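Local coordinates for protein TRAS1 ORF2p (Bombyx mori, PDB 1WDU) that forms the N-terminal endonuclease domain of a telomere-specific non-LTR retrotransposon protein and probably nicks target DNA before reverse transcription, at residues 19-33 with 229-242. The protein carries 1 engineered substitution. Residues are numbered along the deposited sequence; the frame is centred on the assembly and turned at random.
Sequences PYRVLQANLQRKKLA and LVSSDHNGMVFNIR. With PO4 (phosphate ion), chain C.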
loop_
_atom_site.group_PDB
_atom_site.type_symbol
_atom_site.label_atom_id
_atom_site.label_comp_id
_atom_site.label_asym_id
_atom_site.label_seq_id
_atom_site.Cartn_x
_atom_site.Cartn_y
_atom_site.Cartn_z
ATOM N N PRO A 19 -4.106 7.350 -17.168
ATOM C CA PRO A 19 -3.435 7.072 -15.895
ATOM C C PRO A 19 -4.003 5.890 -15.114
ATOM O O PRO A 19 -5.218 5.765 -14.960
ATOM C CB PRO A 19 -3.621 8.375 -15.134
ATOM C CG PRO A 19 -5.021 8.744 -15.512
ATOM C CD PRO A 19 -5.049 8.477 -17.014
ATOM N N TYR A 20 -3.121 5.024 -14.624
ATOM C CA TYR A 20 -3.548 3.892 -13.811
ATOM C C TYR A 20 -3.673 4.411 -12.384
ATOM O O TYR A 20 -2.669 4.652 -11.723
ATOM C CB TYR A 20 -2.515 2.769 -13.844
ATOM C CG TYR A 20 -2.544 1.946 -15.102
ATOM C CD1 TYR A 20 -1.848 2.346 -16.241
ATOM C CD2 TYR A 20 -3.297 0.771 -15.165
ATOM C CE1 TYR A 20 -1.902 1.595 -17.417
ATOM C CE2 TYR A 20 -3.361 0.016 -16.329
ATOM C CZ TYR A 20 -2.663 0.432 -17.451
ATOM O OH TYR A 20 -2.734 -0.312 -18.606
ATOM N N ARG A 21 -4.900 4.597 -11.914
ATOM C CA ARG A 21 -5.111 5.099 -10.563
ATOM C C ARG A 21 -5.021 3.995 -9.511
ATOM O O ARG A 21 -5.558 2.895 -9.689
ATOM C CB ARG A 21 -6.470 5.796 -10.464
ATOM C CG ARG A 21 -6.632 6.974 -11.408
ATOM C CD ARG A 21 -7.897 7.765 -11.096
ATOM N NE ARG A 21 -8.010 8.968 -11.921
ATOM C CZ ARG A 21 -8.219 8.959 -13.234
ATOM N NH1 ARG A 21 -8.344 7.806 -13.884
ATOM N NH2 ARG A 21 -8.306 10.105 -13.899
ATOM N N VAL A 22 -4.339 4.300 -8.411
ATOM C CA VAL A 22 -4.175 3.341 -7.324
ATOM C C VAL A 22 -4.796 3.831 -6.014
ATOM O O VAL A 22 -4.624 4.990 -5.628
ATOM C CB VAL A 22 -2.677 3.059 -7.049
ATOM C CG1 VAL A 22 -2.536 2.051 -5.898
ATOM C CG2 VAL A 22 -1.999 2.540 -8.312
ATOM N N LEU A 23 -5.504 2.940 -5.324
ATOM C CA LEU A 23 -6.106 3.277 -4.031
ATOM C C LEU A 23 -5.338 2.571 -2.903
ATOM O O LEU A 23 -4.961 1.413 -3.042
ATOM C CB LEU A 23 -7.577 2.831 -3.987
ATOM C CG LEU A 23 -8.536 3.323 -5.081
ATOM C CD1 LEU A 23 -9.919 2.743 -4.819
ATOM C CD2 LEU A 23 -8.588 4.853 -5.101
ATOM N N GLN A 24 -5.089 3.265 -1.798
ATOM C CA GLN A 24 -4.401 2.653 -0.662
ATOM C C GLN A 24 -5.299 2.847 0.556
ATOM O O GLN A 24 -5.631 3.976 0.899
ATOM C CB GLN A 24 -3.037 3.310 -0.402
ATOM C CG GLN A 24 -2.224 2.618 0.707
ATOM C CD GLN A 24 -0.879 3.284 0.960
ATOM O OE1 GLN A 24 -0.095 3.479 0.033
ATOM N NE2 GLN A 24 -0.604 3.635 2.223
ATOM N N ALA A 25 -5.686 1.757 1.215
ATOM C CA ALA A 25 -6.563 1.882 2.373
ATOM C C ALA A 25 -6.552 0.712 3.342
ATOM O O ALA A 25 -6.486 -0.454 2.943
ATOM C CB ALA A 25 -7.999 2.131 1.906
ATOM N N ASN A 26 -6.622 1.055 4.622
ATOM C CA ASN A 26 -6.679 0.084 5.696
ATOM C C ASN A 26 -8.153 0.038 6.077
ATOM O O ASN A 26 -8.674 0.957 6.697
ATOM C CB ASN A 26 -5.849 0.540 6.899
ATOM C CG ASN A 26 -5.956 -0.424 8.073
ATOM O OD1 ASN A 26 -6.911 -1.200 8.163
ATOM N ND2 ASN A 26 -4.986 -0.374 8.981
ATOM N N LEU A 27 -8.811 -1.043 5.685
ATOM C CA LEU A 27 -10.230 -1.259 5.921
ATOM C C LEU A 27 -10.619 -1.655 7.336
ATOM O O LEU A 27 -11.798 -1.581 7.705
ATOM C CB LEU A 27 -10.725 -2.325 4.950
ATOM C CG LEU A 27 -11.023 -1.886 3.514
ATOM C CD1 LEU A 27 -10.302 -0.595 3.175
ATOM C CD2 LEU A 27 -10.641 -3.019 2.564
ATOM N N GLN A 28 -9.634 -2.090 8.118
ATOM C CA GLN A 28 -9.857 -2.513 9.499
ATOM C C GLN A 28 -10.864 -3.652 9.678
ATOM O O GLN A 28 -11.534 -3.737 10.703
ATOM C CB GLN A 28 -10.274 -1.315 10.358
ATOM C CG GLN A 28 -9.109 -0.393 10.693
ATOM C CD GLN A 28 -9.428 0.601 11.795
ATOM O OE1 GLN A 28 -8.522 1.201 12.382
ATOM N NE2 GLN A 28 -10.714 0.791 12.077
ATOM N N ARG A 29 -10.958 -4.528 8.683
ATOM C CA ARG A 29 -11.871 -5.668 8.734
ATOM C C ARG A 29 -13.350 -5.284 8.727
ATOM O O ARG A 29 -14.202 -6.108 9.062
ATOM C CB ARG A 29 -11.595 -6.522 9.978
ATOM C CG ARG A 29 -10.156 -6.989 10.141
ATOM C CD ARG A 29 -10.079 -8.108 11.167
ATOM N NE ARG A 29 -8.709 -8.408 11.575
ATOM C CZ ARG A 29 -7.955 -7.594 12.309
ATOM N NH1 ARG A 29 -8.437 -6.425 12.717
ATOM N NH2 ARG A 29 -6.718 -7.948 12.641
ATOM N N LYS A 30 -13.658 -4.044 8.359
ATOM C CA LYS A 30 -15.047 -3.588 8.322
ATOM C C LYS A 30 -15.754 -3.956 7.016
ATOM O O LYS A 30 -15.370 -3.489 5.939
ATOM C CB LYS A 30 -15.120 -2.069 8.518
ATOM C CG LYS A 30 -14.775 -1.576 9.913
ATOM C CD LYS A 30 -14.974 -0.065 10.010
ATOM C CE LYS A 30 -14.747 0.458 11.428
ATOM N NZ LYS A 30 -14.968 1.937 11.543
ATOM N N LYS A 31 -16.792 -4.786 7.121
ATOM C CA LYS A 31 -17.570 -5.227 5.964
ATOM C C LYS A 31 -18.023 -4.028 5.140
ATOM O O LYS A 31 -18.039 -4.072 3.914
ATOM C CB LYS A 31 -18.802 -6.009 6.425
ATOM C CG LYS A 31 -18.509 -7.112 7.433
ATOM C CD LYS A 31 -19.777 -7.874 7.825
ATOM C CE LYS A 31 -19.503 -8.854 8.963
ATOM N NZ LYS A 31 -20.652 -9.764 9.245
ATOM N N LEU A 32 -18.392 -2.960 5.836
ATOM C CA LEU A 32 -18.857 -1.727 5.217
ATOM C C LEU A 32 -17.742 -0.987 4.479
ATOM O O LEU A 32 -17.942 -0.478 3.365
ATOM C CB LEU A 32 -19.460 -0.807 6.289
ATOM C CG LEU A 32 -18.707 -0.707 7.627
ATOM C CD1 LEU A 32 -19.163 0.540 8.370
ATOM C CD2 LEU A 32 -18.948 -1.967 8.480
ATOM N N ALA A 33 -16.571 -0.930 5.109
ATOM C CA ALA A 33 -15.420 -0.252 4.534
ATOM C C ALA A 33 -15.028 -0.870 3.197
ATOM O O ALA A 33 -14.681 -0.150 2.260
ATOM C CB ALA A 33 -14.235 -0.301 5.509
ATOM N N LEU A 229 -12.053 8.266 2.049
ATOM C CA LEU A 229 -12.214 7.273 0.987
ATOM C C LEU A 229 -12.907 6.064 1.612
ATOM O O LEU A 229 -13.323 5.136 0.917
ATOM C CB LEU A 229 -10.850 6.849 0.428
ATOM C CG LEU A 229 -10.806 5.856 -0.744
ATOM C CD1 LEU A 229 -11.333 6.516 -2.010
ATOM C CD2 LEU A 229 -9.377 5.385 -0.963
ATOM N N VAL A 230 -13.021 6.097 2.937
ATOM C CA VAL A 230 -13.653 5.030 3.703
ATOM C C VAL A 230 -14.170 5.554 5.045
ATOM O O VAL A 230 -14.263 6.764 5.267
ATOM C CB VAL A 230 -12.661 3.864 3.969
ATOM C CG1 VAL A 230 -12.372 3.110 2.676
ATOM C CG2 VAL A 230 -11.369 4.404 4.558
ATOM N N SER A 231 -14.508 4.627 5.935
ATOM C CA SER A 231 -15.013 4.964 7.261
ATOM C C SER A 231 -14.591 3.868 8.237
ATOM O O SER A 231 -15.407 3.037 8.648
ATOM C CB SER A 231 -16.539 5.065 7.239
ATOM O OG SER A 231 -17.127 3.790 7.036
ATOM N N SER A 232 -13.311 3.866 8.596
ATOM C CA SER A 232 -12.777 2.874 9.520
ATOM C C SER A 232 -11.559 3.444 10.239
ATOM O O SER A 232 -10.500 2.815 10.283
ATOM C CB SER A 232 -12.386 1.594 8.764
ATOM O OG SER A 232 -11.274 1.806 7.910
ATOM N N ASP A 233 -11.717 4.642 10.793
ATOM C CA ASP A 233 -10.639 5.317 11.513
ATOM C C ASP A 233 -9.451 5.648 10.618
ATOM O O ASP A 233 -8.645 6.516 10.948
ATOM C CB ASP A 233 -10.161 4.465 12.692
ATOM C CG ASP A 233 -11.160 4.428 13.830
ATOM O OD1 ASP A 233 -10.851 3.794 14.862
ATOM O OD2 ASP A 233 -12.250 5.031 13.694
ATOM N N HIS A 234 -9.341 4.946 9.496
ATOM C CA HIS A 234 -8.256 5.169 8.552
ATOM C C HIS A 234 -8.789 5.861 7.310
ATOM O O HIS A 234 -9.878 5.544 6.837
ATOM C CB HIS A 234 -7.611 3.835 8.153
ATOM C CG HIS A 234 -6.584 3.342 9.124
ATOM N ND1 HIS A 234 -5.327 3.900 9.224
ATOM C CD2 HIS A 234 -6.626 2.344 10.039
ATOM C CE1 HIS A 234 -4.640 3.268 10.158
ATOM N NE2 HIS A 234 -5.405 2.319 10.668
ATOM N N ASN A 235 -8.020 6.812 6.792
ATOM C CA ASN A 235 -8.414 7.527 5.588
ATOM C C ASN A 235 -7.724 6.936 4.367
ATOM O O ASN A 235 -6.516 6.674 4.382
ATOM C CB ASN A 235 -8.065 9.010 5.699
ATOM C CG ASN A 235 -8.896 9.721 6.740
ATOM O OD1 ASN A 235 -10.009 9.293 7.059
ATOM N ND2 ASN A 235 -8.372 10.819 7.269
ATOM N N GLY A 236 -8.499 6.719 3.312
ATOM C CA GLY A 236 -7.933 6.173 2.096
ATOM C C GLY A 236 -7.005 7.174 1.425
ATOM O O GLY A 236 -7.045 8.378 1.713
ATOM N N MET A 237 -6.149 6.664 0.542
ATOM C CA MET A 237 -5.210 7.491 -0.196
ATOM C C MET A 237 -5.296 7.133 -1.668
ATOM O O MET A 237 -5.816 6.068 -2.031
ATOM C CB MET A 237 -3.793 7.281 0.330
ATOM C CG MET A 237 -3.577 7.945 1.669
ATOM S SD MET A 237 -2.336 7.133 2.690
ATOM C CE MET A 237 -3.319 5.769 3.364
ATOM N N VAL A 238 -4.797 8.029 -2.512
ATOM C CA VAL A 238 -4.854 7.820 -3.943
ATOM C C VAL A 238 -3.674 8.459 -4.669
ATOM O O VAL A 238 -3.138 9.477 -4.233
ATOM C CB VAL A 238 -6.192 8.413 -4.523
ATOM C CG1 VAL A 238 -7.354 8.081 -3.603
ATOM C CG2 VAL A 238 -6.097 9.921 -4.667
ATOM N N PHE A 239 -3.265 7.846 -5.773
ATOM C CA PHE A 239 -2.177 8.367 -6.588
ATOM C C PHE A 239 -2.224 7.712 -7.964
ATOM O O PHE A 239 -2.912 6.716 -8.151
ATOM C CB PHE A 239 -0.808 8.153 -5.910
ATOM C CG PHE A 239 -0.393 6.719 -5.777
ATOM C CD1 PHE A 239 -0.728 5.983 -4.640
ATOM C CD2 PHE A 239 0.356 6.102 -6.784
ATOM C CE1 PHE A 239 -0.320 4.649 -4.507
ATOM C CE2 PHE A 239 0.765 4.763 -6.663
ATOM C CZ PHE A 239 0.428 4.038 -5.524
ATOM N N ASN A 240 -1.495 8.271 -8.927
ATOM C CA ASN A 240 -1.506 7.739 -10.289
ATOM C C ASN A 240 -0.163 7.245 -10.801
ATOM O O ASN A 240 0.894 7.703 -10.363
ATOM C CB ASN A 240 -1.993 8.811 -11.269
ATOM C CG ASN A 240 -3.206 9.554 -10.769
ATOM O OD1 ASN A 240 -4.304 8.998 -10.690
ATOM N ND2 ASN A 240 -3.016 10.824 -10.420
ATOM N N ILE A 241 -0.225 6.309 -11.741
ATOM C CA ILE A 241 0.961 5.774 -12.398
ATOM C C ILE A 241 0.749 6.055 -13.887
ATOM O O ILE A 241 -0.184 5.521 -14.496
ATOM C CB ILE A 241 1.112 4.258 -12.200
ATOM C CG1 ILE A 241 1.191 3.925 -10.709
ATOM C CG2 ILE A 241 2.375 3.780 -12.906
ATOM C CD1 ILE A 241 1.312 2.442 -10.419
ATOM N N ARG A 242 1.598 6.909 -14.456
ATOM C CA ARG A 242 1.501 7.291 -15.864
ATOM C C ARG A 242 2.673 6.791 -16.702
ATOM O O ARG A 242 3.010 5.606 -16.672
ATOM C CB ARG A 242 1.419 8.816 -15.981
ATOM C CG ARG A 242 0.165 9.427 -15.381
ATOM C CD ARG A 242 0.296 10.937 -15.307
ATOM N NE ARG A 242 -0.834 11.572 -14.633
ATOM C CZ ARG A 242 -2.068 11.617 -15.121
ATOM N NH1 ARG A 242 -2.341 11.061 -16.294
ATOM N NH2 ARG A 242 -3.031 12.230 -14.441
HETATM P P PO4 C . -4.721 -0.854 12.951
HETATM O O1 PO4 C . -4.781 -1.415 14.417
HETATM O O2 PO4 C . -5.418 0.478 12.785
HETATM O O3 PO4 C . -3.289 -0.930 12.397
HETATM O O4 PO4 C . -5.518 -1.881 12.122
HETATM O O HOH W 1 -5.533 3.596 5.130
#
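Strands 20-26 and 237-241 are antiparallel neighbours inside one sheet of the endonuclease sandwich, and the loops at one end of the pair meet beside a bound phosphate ion, probably from the crystallisation liquor. Six backbone hydrogen bonds join them through Tyr-20, Val-22 and Gln-24, paired with Ile-241, Phe-239 and Met-237. Val-22 N to Phe-239 O is the straightest, 2.8 Å and 170°. Val-22 lays CB over one face of the Phe-239 ring, 3.8 Å from its centroid. With CG1 anti to the backbone N (chi1 180°), that methyl reaches the CZ rim of the ring and CG2 meets Ile-241 CD1. On the opposite face of the sheet Leu-23 CD2 packs on Val-238 CG1, under helix 31-44. At the end of strand 20-26, the Asn-26 amide stacks on the ring of His-234, in the loop leading into strand 237-241, their planes 14° apart. His-234 NE2 donates to phosphate O2 at the ring edge, 2.8 Å away. Phosphate is also bound by Tyr-123. Asn-26 OD1 accepts from Gln-28 N at 2.9 Å, an Asx turn. Lys-30, extended beyond CG, runs its CD alongside Ser-232 CB (3.3 Å), and NZ donates to Ser-231 O at 3.1 Å. With an alanine here, Ser-231 O would probably lose this donor and a gap would open beside Ser-232 CB. Adjacent antiparallel strands with a strand-end Asn and a Ser-Asp-His run, here 232-234, are typical of the DNase I-like fold, and Asn-26 and His-234 probably line the active site.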